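Local coordinates for protein putative tautomerase (Streptomyces achromogenes, PDB 3RY0) that is a putative tautomerase, a small protein of the MIF clan that assembles from six copies of a short chain, at residues A[1-10]-A[37-47]. Numbering follows the deposited sequence.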
loop_
_atom_site.group_PDB
_atom_site.type_symbol
_atom_site.label_atom_id
_atom_site.label_comp_id
_atom_site.label_asym_id
_atom_site.label_seq_id
_atom_site.Cartn_x
_atom_site.Cartn_y
_atom_site.Cartn_z
ATOM N N PRO A 1 -2.679 -14.325 -5.554
ATOM C CA PRO A 1 -1.927 -13.333 -4.702
ATOM C C PRO A 1 -1.617 -12.067 -5.478
ATOM O O PRO A 1 -1.611 -12.046 -6.728
ATOM C CB PRO A 1 -0.675 -14.074 -4.307
ATOM C CG PRO A 1 -0.775 -15.465 -4.836
ATOM C CD PRO A 1 -1.949 -15.600 -5.709
ATOM N N LEU A 2 -1.291 -10.971 -4.771
ATOM C CA LEU A 2 -0.962 -9.694 -5.316
ATOM C C LEU A 2 0.452 -9.328 -4.966
ATOM O O LEU A 2 0.809 -9.321 -3.764
ATOM C CB LEU A 2 -1.939 -8.494 -4.792
ATOM C CG LEU A 2 -1.475 -7.111 -5.380
ATOM C CD1 LEU A 2 -1.624 -7.013 -6.886
ATOM C CD2 LEU A 2 -2.081 -5.736 -4.815
ATOM N N ILE A 3 1.233 -9.016 -5.947
ATOM C CA ILE A 3 2.631 -8.623 -5.730
ATOM C C ILE A 3 2.809 -7.162 -6.147
ATOM O O ILE A 3 2.595 -6.833 -7.341
ATOM C CB ILE A 3 3.596 -9.523 -6.554
ATOM C CG1 ILE A 3 3.455 -10.941 -6.109
ATOM C CG2 ILE A 3 5.063 -9.050 -6.367
ATOM C CD1 ILE A 3 4.203 -11.971 -7.072
ATOM N N ARG A 4 3.137 -6.265 -5.227
ATOM C CA ARG A 4 3.299 -4.841 -5.563
ATOM C C ARG A 4 4.770 -4.560 -5.442
ATOM O O ARG A 4 5.331 -4.702 -4.342
ATOM C CB ARG A 4 2.533 -3.940 -4.606
ATOM C CG ARG A 4 2.403 -2.535 -5.133
ATOM C CD ARG A 4 1.269 -1.686 -4.353
ATOM N NE ARG A 4 0.481 -0.954 -5.382
ATOM C CZ ARG A 4 -0.828 -1.037 -5.702
ATOM N NH1 ARG A 4 -1.182 -0.250 -6.685
ATOM N NH2 ARG A 4 -1.872 -1.737 -5.057
ATOM N N VAL A 5 5.380 -4.079 -6.519
ATOM C CA VAL A 5 6.807 -3.812 -6.513
ATOM C C VAL A 5 7.000 -2.303 -6.550
ATOM O O VAL A 5 6.351 -1.602 -7.379
ATOM C CB VAL A 5 7.464 -4.394 -7.766
ATOM C CG1 VAL A 5 8.992 -4.144 -7.849
ATOM C CG2 VAL A 5 7.122 -5.827 -7.907
ATOM N N THR A 6 7.914 -1.795 -5.721
ATOM C CA THR A 6 8.264 -0.381 -5.823
ATOM C C THR A 6 9.751 -0.293 -6.274
ATOM O O THR A 6 10.608 -0.825 -5.580
ATOM C CB THR A 6 8.108 0.245 -4.422
ATOM O OG1 THR A 6 6.775 0.047 -3.925
ATOM C CG2 THR A 6 8.337 1.793 -4.496
ATOM N N LEU A 7 9.945 0.367 -7.391
ATOM C CA LEU A 7 11.272 0.488 -8.019
ATOM C C LEU A 7 11.605 1.876 -8.241
ATOM O O LEU A 7 10.723 2.645 -8.490
ATOM C CB LEU A 7 11.269 -0.077 -9.472
ATOM C CG LEU A 7 10.898 -1.523 -9.710
ATOM C CD1 LEU A 7 11.119 -1.876 -11.203
ATOM C CD2 LEU A 7 11.805 -2.436 -8.787
ATOM N N LEU A 8 12.883 2.254 -8.274
ATOM C CA LEU A 8 13.252 3.581 -8.825
ATOM C C LEU A 8 12.967 3.672 -10.275
ATOM O O LEU A 8 13.190 2.650 -11.032
ATOM C CB LEU A 8 14.726 3.844 -8.667
ATOM C CG LEU A 8 15.171 4.173 -7.289
ATOM C CD1 LEU A 8 16.749 4.020 -7.176
ATOM C CD2 LEU A 8 14.813 5.634 -6.916
ATOM N N GLU A 9 12.591 4.863 -10.725
ATOM C CA GLU A 9 12.535 5.207 -12.138
ATOM C C GLU A 9 13.837 4.855 -12.853
ATOM O O GLU A 9 14.917 4.864 -12.307
ATOM C CB GLU A 9 12.187 6.727 -12.346
ATOM C CG GLU A 9 10.750 7.073 -12.112
ATOM C CD GLU A 9 10.414 8.553 -12.286
ATOM O OE1 GLU A 9 11.347 9.380 -12.486
ATOM O OE2 GLU A 9 9.248 8.918 -12.185
ATOM N N GLY A 10 13.620 4.555 -14.124
ATOM C CA GLY A 10 14.693 4.456 -15.070
ATOM C C GLY A 10 14.977 3.033 -15.517
ATOM O O GLY A 10 16.032 2.825 -16.153
ATOM N N ALA A 37 -3.627 -16.653 -11.515
ATOM C CA ALA A 37 -4.108 -16.091 -10.262
ATOM C C ALA A 37 -3.129 -15.107 -9.644
ATOM O O ALA A 37 -3.419 -14.537 -8.554
ATOM C CB ALA A 37 -4.338 -17.261 -9.265
ATOM N N VAL A 38 -1.939 -14.931 -10.259
ATOM C CA VAL A 38 -0.937 -13.969 -9.711
ATOM C C VAL A 38 -0.994 -12.683 -10.477
ATOM O O VAL A 38 -0.948 -12.662 -11.704
ATOM C CB VAL A 38 0.457 -14.577 -9.865
ATOM C CG1 VAL A 38 1.551 -13.630 -9.335
ATOM C CG2 VAL A 38 0.540 -15.999 -9.263
ATOM N N ARG A 39 -1.180 -11.613 -9.669
ATOM C CA ARG A 39 -1.132 -10.265 -10.233
ATOM C C ARG A 39 0.078 -9.515 -9.739
ATOM O O ARG A 39 0.418 -9.631 -8.533
ATOM C CB ARG A 39 -2.432 -9.423 -9.917
ATOM C CG ARG A 39 -3.583 -9.959 -10.707
ATOM C CD ARG A 39 -4.978 -9.346 -10.226
ATOM N NE ARG A 39 -5.956 -9.722 -11.220
ATOM C CZ ARG A 39 -6.406 -10.942 -11.376
ATOM N NH1 ARG A 39 -6.214 -11.851 -10.439
ATOM N NH2 ARG A 39 -7.184 -11.214 -12.442
ATOM N N VAL A 40 0.728 -8.766 -10.601
ATOM C CA VAL A 40 1.879 -7.939 -10.223
ATOM C C VAL A 40 1.602 -6.541 -10.667
ATOM O O VAL A 40 1.239 -6.277 -11.868
ATOM C CB VAL A 40 3.185 -8.443 -10.919
ATOM C CG1 VAL A 40 4.393 -7.679 -10.391
ATOM C CG2 VAL A 40 3.452 -9.937 -10.702
ATOM N N ILE A 41 1.809 -5.564 -9.774
ATOM C CA ILE A 41 1.706 -4.160 -10.103
ATOM C C ILE A 41 3.111 -3.535 -9.847
ATOM O O ILE A 41 3.658 -3.699 -8.719
ATOM C CB ILE A 41 0.700 -3.403 -9.179
ATOM C CG1 ILE A 41 -0.658 -4.097 -9.230
ATOM C CG2 ILE A 41 0.700 -1.873 -9.628
ATOM C CD1 ILE A 41 -1.496 -3.825 -10.443
ATOM N N VAL A 42 3.671 -2.886 -10.832
ATOM C CA VAL A 42 5.016 -2.304 -10.708
ATOM C C VAL A 42 4.843 -0.818 -10.617
ATOM O O VAL A 42 4.316 -0.190 -11.580
ATOM C CB VAL A 42 5.942 -2.693 -11.877
ATOM C CG1 VAL A 42 7.330 -1.960 -11.761
ATOM C CG2 VAL A 42 6.212 -4.164 -11.934
ATOM N N GLU A 43 5.333 -0.214 -9.527
ATOM C CA GLU A 43 5.226 1.251 -9.349
ATOM C C GLU A 43 6.678 1.787 -9.440
ATOM O O GLU A 43 7.631 1.121 -8.982
ATOM C CB GLU A 43 4.780 1.480 -7.920
ATOM C CG GLU A 43 3.446 0.917 -7.605
ATOM C CD GLU A 43 3.092 1.152 -6.137
ATOM O OE1 GLU A 43 4.025 1.167 -5.245
ATOM O OE2 GLU A 43 1.863 1.299 -5.918
ATOM N N GLU A 44 6.872 2.941 -10.081
ATOM C CA GLU A 44 8.196 3.562 -10.282
ATOM C C GLU A 44 8.133 4.872 -9.484
ATOM O O GLU A 44 7.153 5.657 -9.525
ATOM C CB GLU A 44 8.459 3.823 -11.767
ATOM C CG GLU A 44 8.645 2.500 -12.475
ATOM C CD GLU A 44 9.297 2.589 -13.879
ATOM O OE1 GLU A 44 9.854 3.650 -14.232
ATOM O OE2 GLU A 44 9.276 1.564 -14.592
ATOM N N THR A 45 9.185 5.106 -8.713
ATOM C CA THR A 45 9.302 6.260 -7.878
ATOM C C THR A 45 10.495 7.111 -8.383
ATOM O O THR A 45 11.595 6.562 -8.570
ATOM C CB THR A 45 9.592 5.822 -6.409
ATOM O OG1 THR A 45 8.475 4.970 -5.997
ATOM C CG2 THR A 45 9.739 6.981 -5.537
ATOM N N PRO A 46 10.311 8.441 -8.526
ATOM C CA PRO A 46 11.466 9.257 -8.936
ATOM C C PRO A 46 12.453 9.327 -7.792
ATOM O O PRO A 46 12.068 9.246 -6.590
ATOM C CB PRO A 46 10.876 10.636 -9.189
ATOM C CG PRO A 46 9.649 10.694 -8.666
ATOM C CD PRO A 46 9.056 9.213 -8.426
ATOM N N PRO A 47 13.752 9.515 -8.102
ATOM C CA PRO A 47 14.749 9.445 -7.041
ATOM C C PRO A 47 14.723 10.592 -6.013
ATOM O O PRO A 47 15.300 10.430 -4.940
ATOM C CB PRO A 47 16.108 9.438 -7.795
ATOM C CG PRO A 47 15.745 10.157 -9.118
ATOM C CD PRO A 47 14.282 9.601 -9.436
HETATM O O HOH W 1 -4.881 -11.409 -7.291
#
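Glu43 reaches across to strand 2-8 and sets its carboxylate beside the side chain of Arg4, an example of a parallel strand pair that carries a salt bridge on one face and mostly aliphatic residues on the other. The bridge runs from Arg4 NE to Glu43 OE2 at 2.7 Å, the nitrogen above the carboxylate plane and the two flat groups turned 49° apart, a bent bond rather than an in-plane, two-pronged pairing. With CG anti to the backbone N (chi1 -166°) the Arg4 chain runs out extended, then bends at chi3 (-136°), bringing NE to the carboxylate; Ile41 CB lies over one guanidinium face. Arg4 NH1 also makes a salt bridge to Glu43 and a hydrogen bond to Thr6 of a third subunit, tying two chains together. On the same face, Ile41 CG1 packs on Leu2 CD1 at 3.9 Å. Opposite, Leu7 CD1 rests on Val42 CG1 at 3.8 Å and Val5 meets Val40, both touching helix 13-31; Glu44 ends this face, its CB 4.0 Å from Glu9 CG. Glu9 lays its carboxylate against the Pro46 ring, Glu9 OE1 lying 3.6 Å from Pro46 CB. Regular backbone hydrogen bonds run from Arg39 N to Pro1 O through Thr45 N to Leu7 O; in the last, Glu9 N meets Thr45 O at 2.9 Å from above the carbonyl plane. Strand 2-8 pairs antiparallel with a strand of a second subunit and strand 39-45 with one of the third, extending the sheet across both interfaces. Joined through helix 13-31, the two parallel strands form the beta-alpha-beta unit characteristic of the tautomerase fold of the MIF clan.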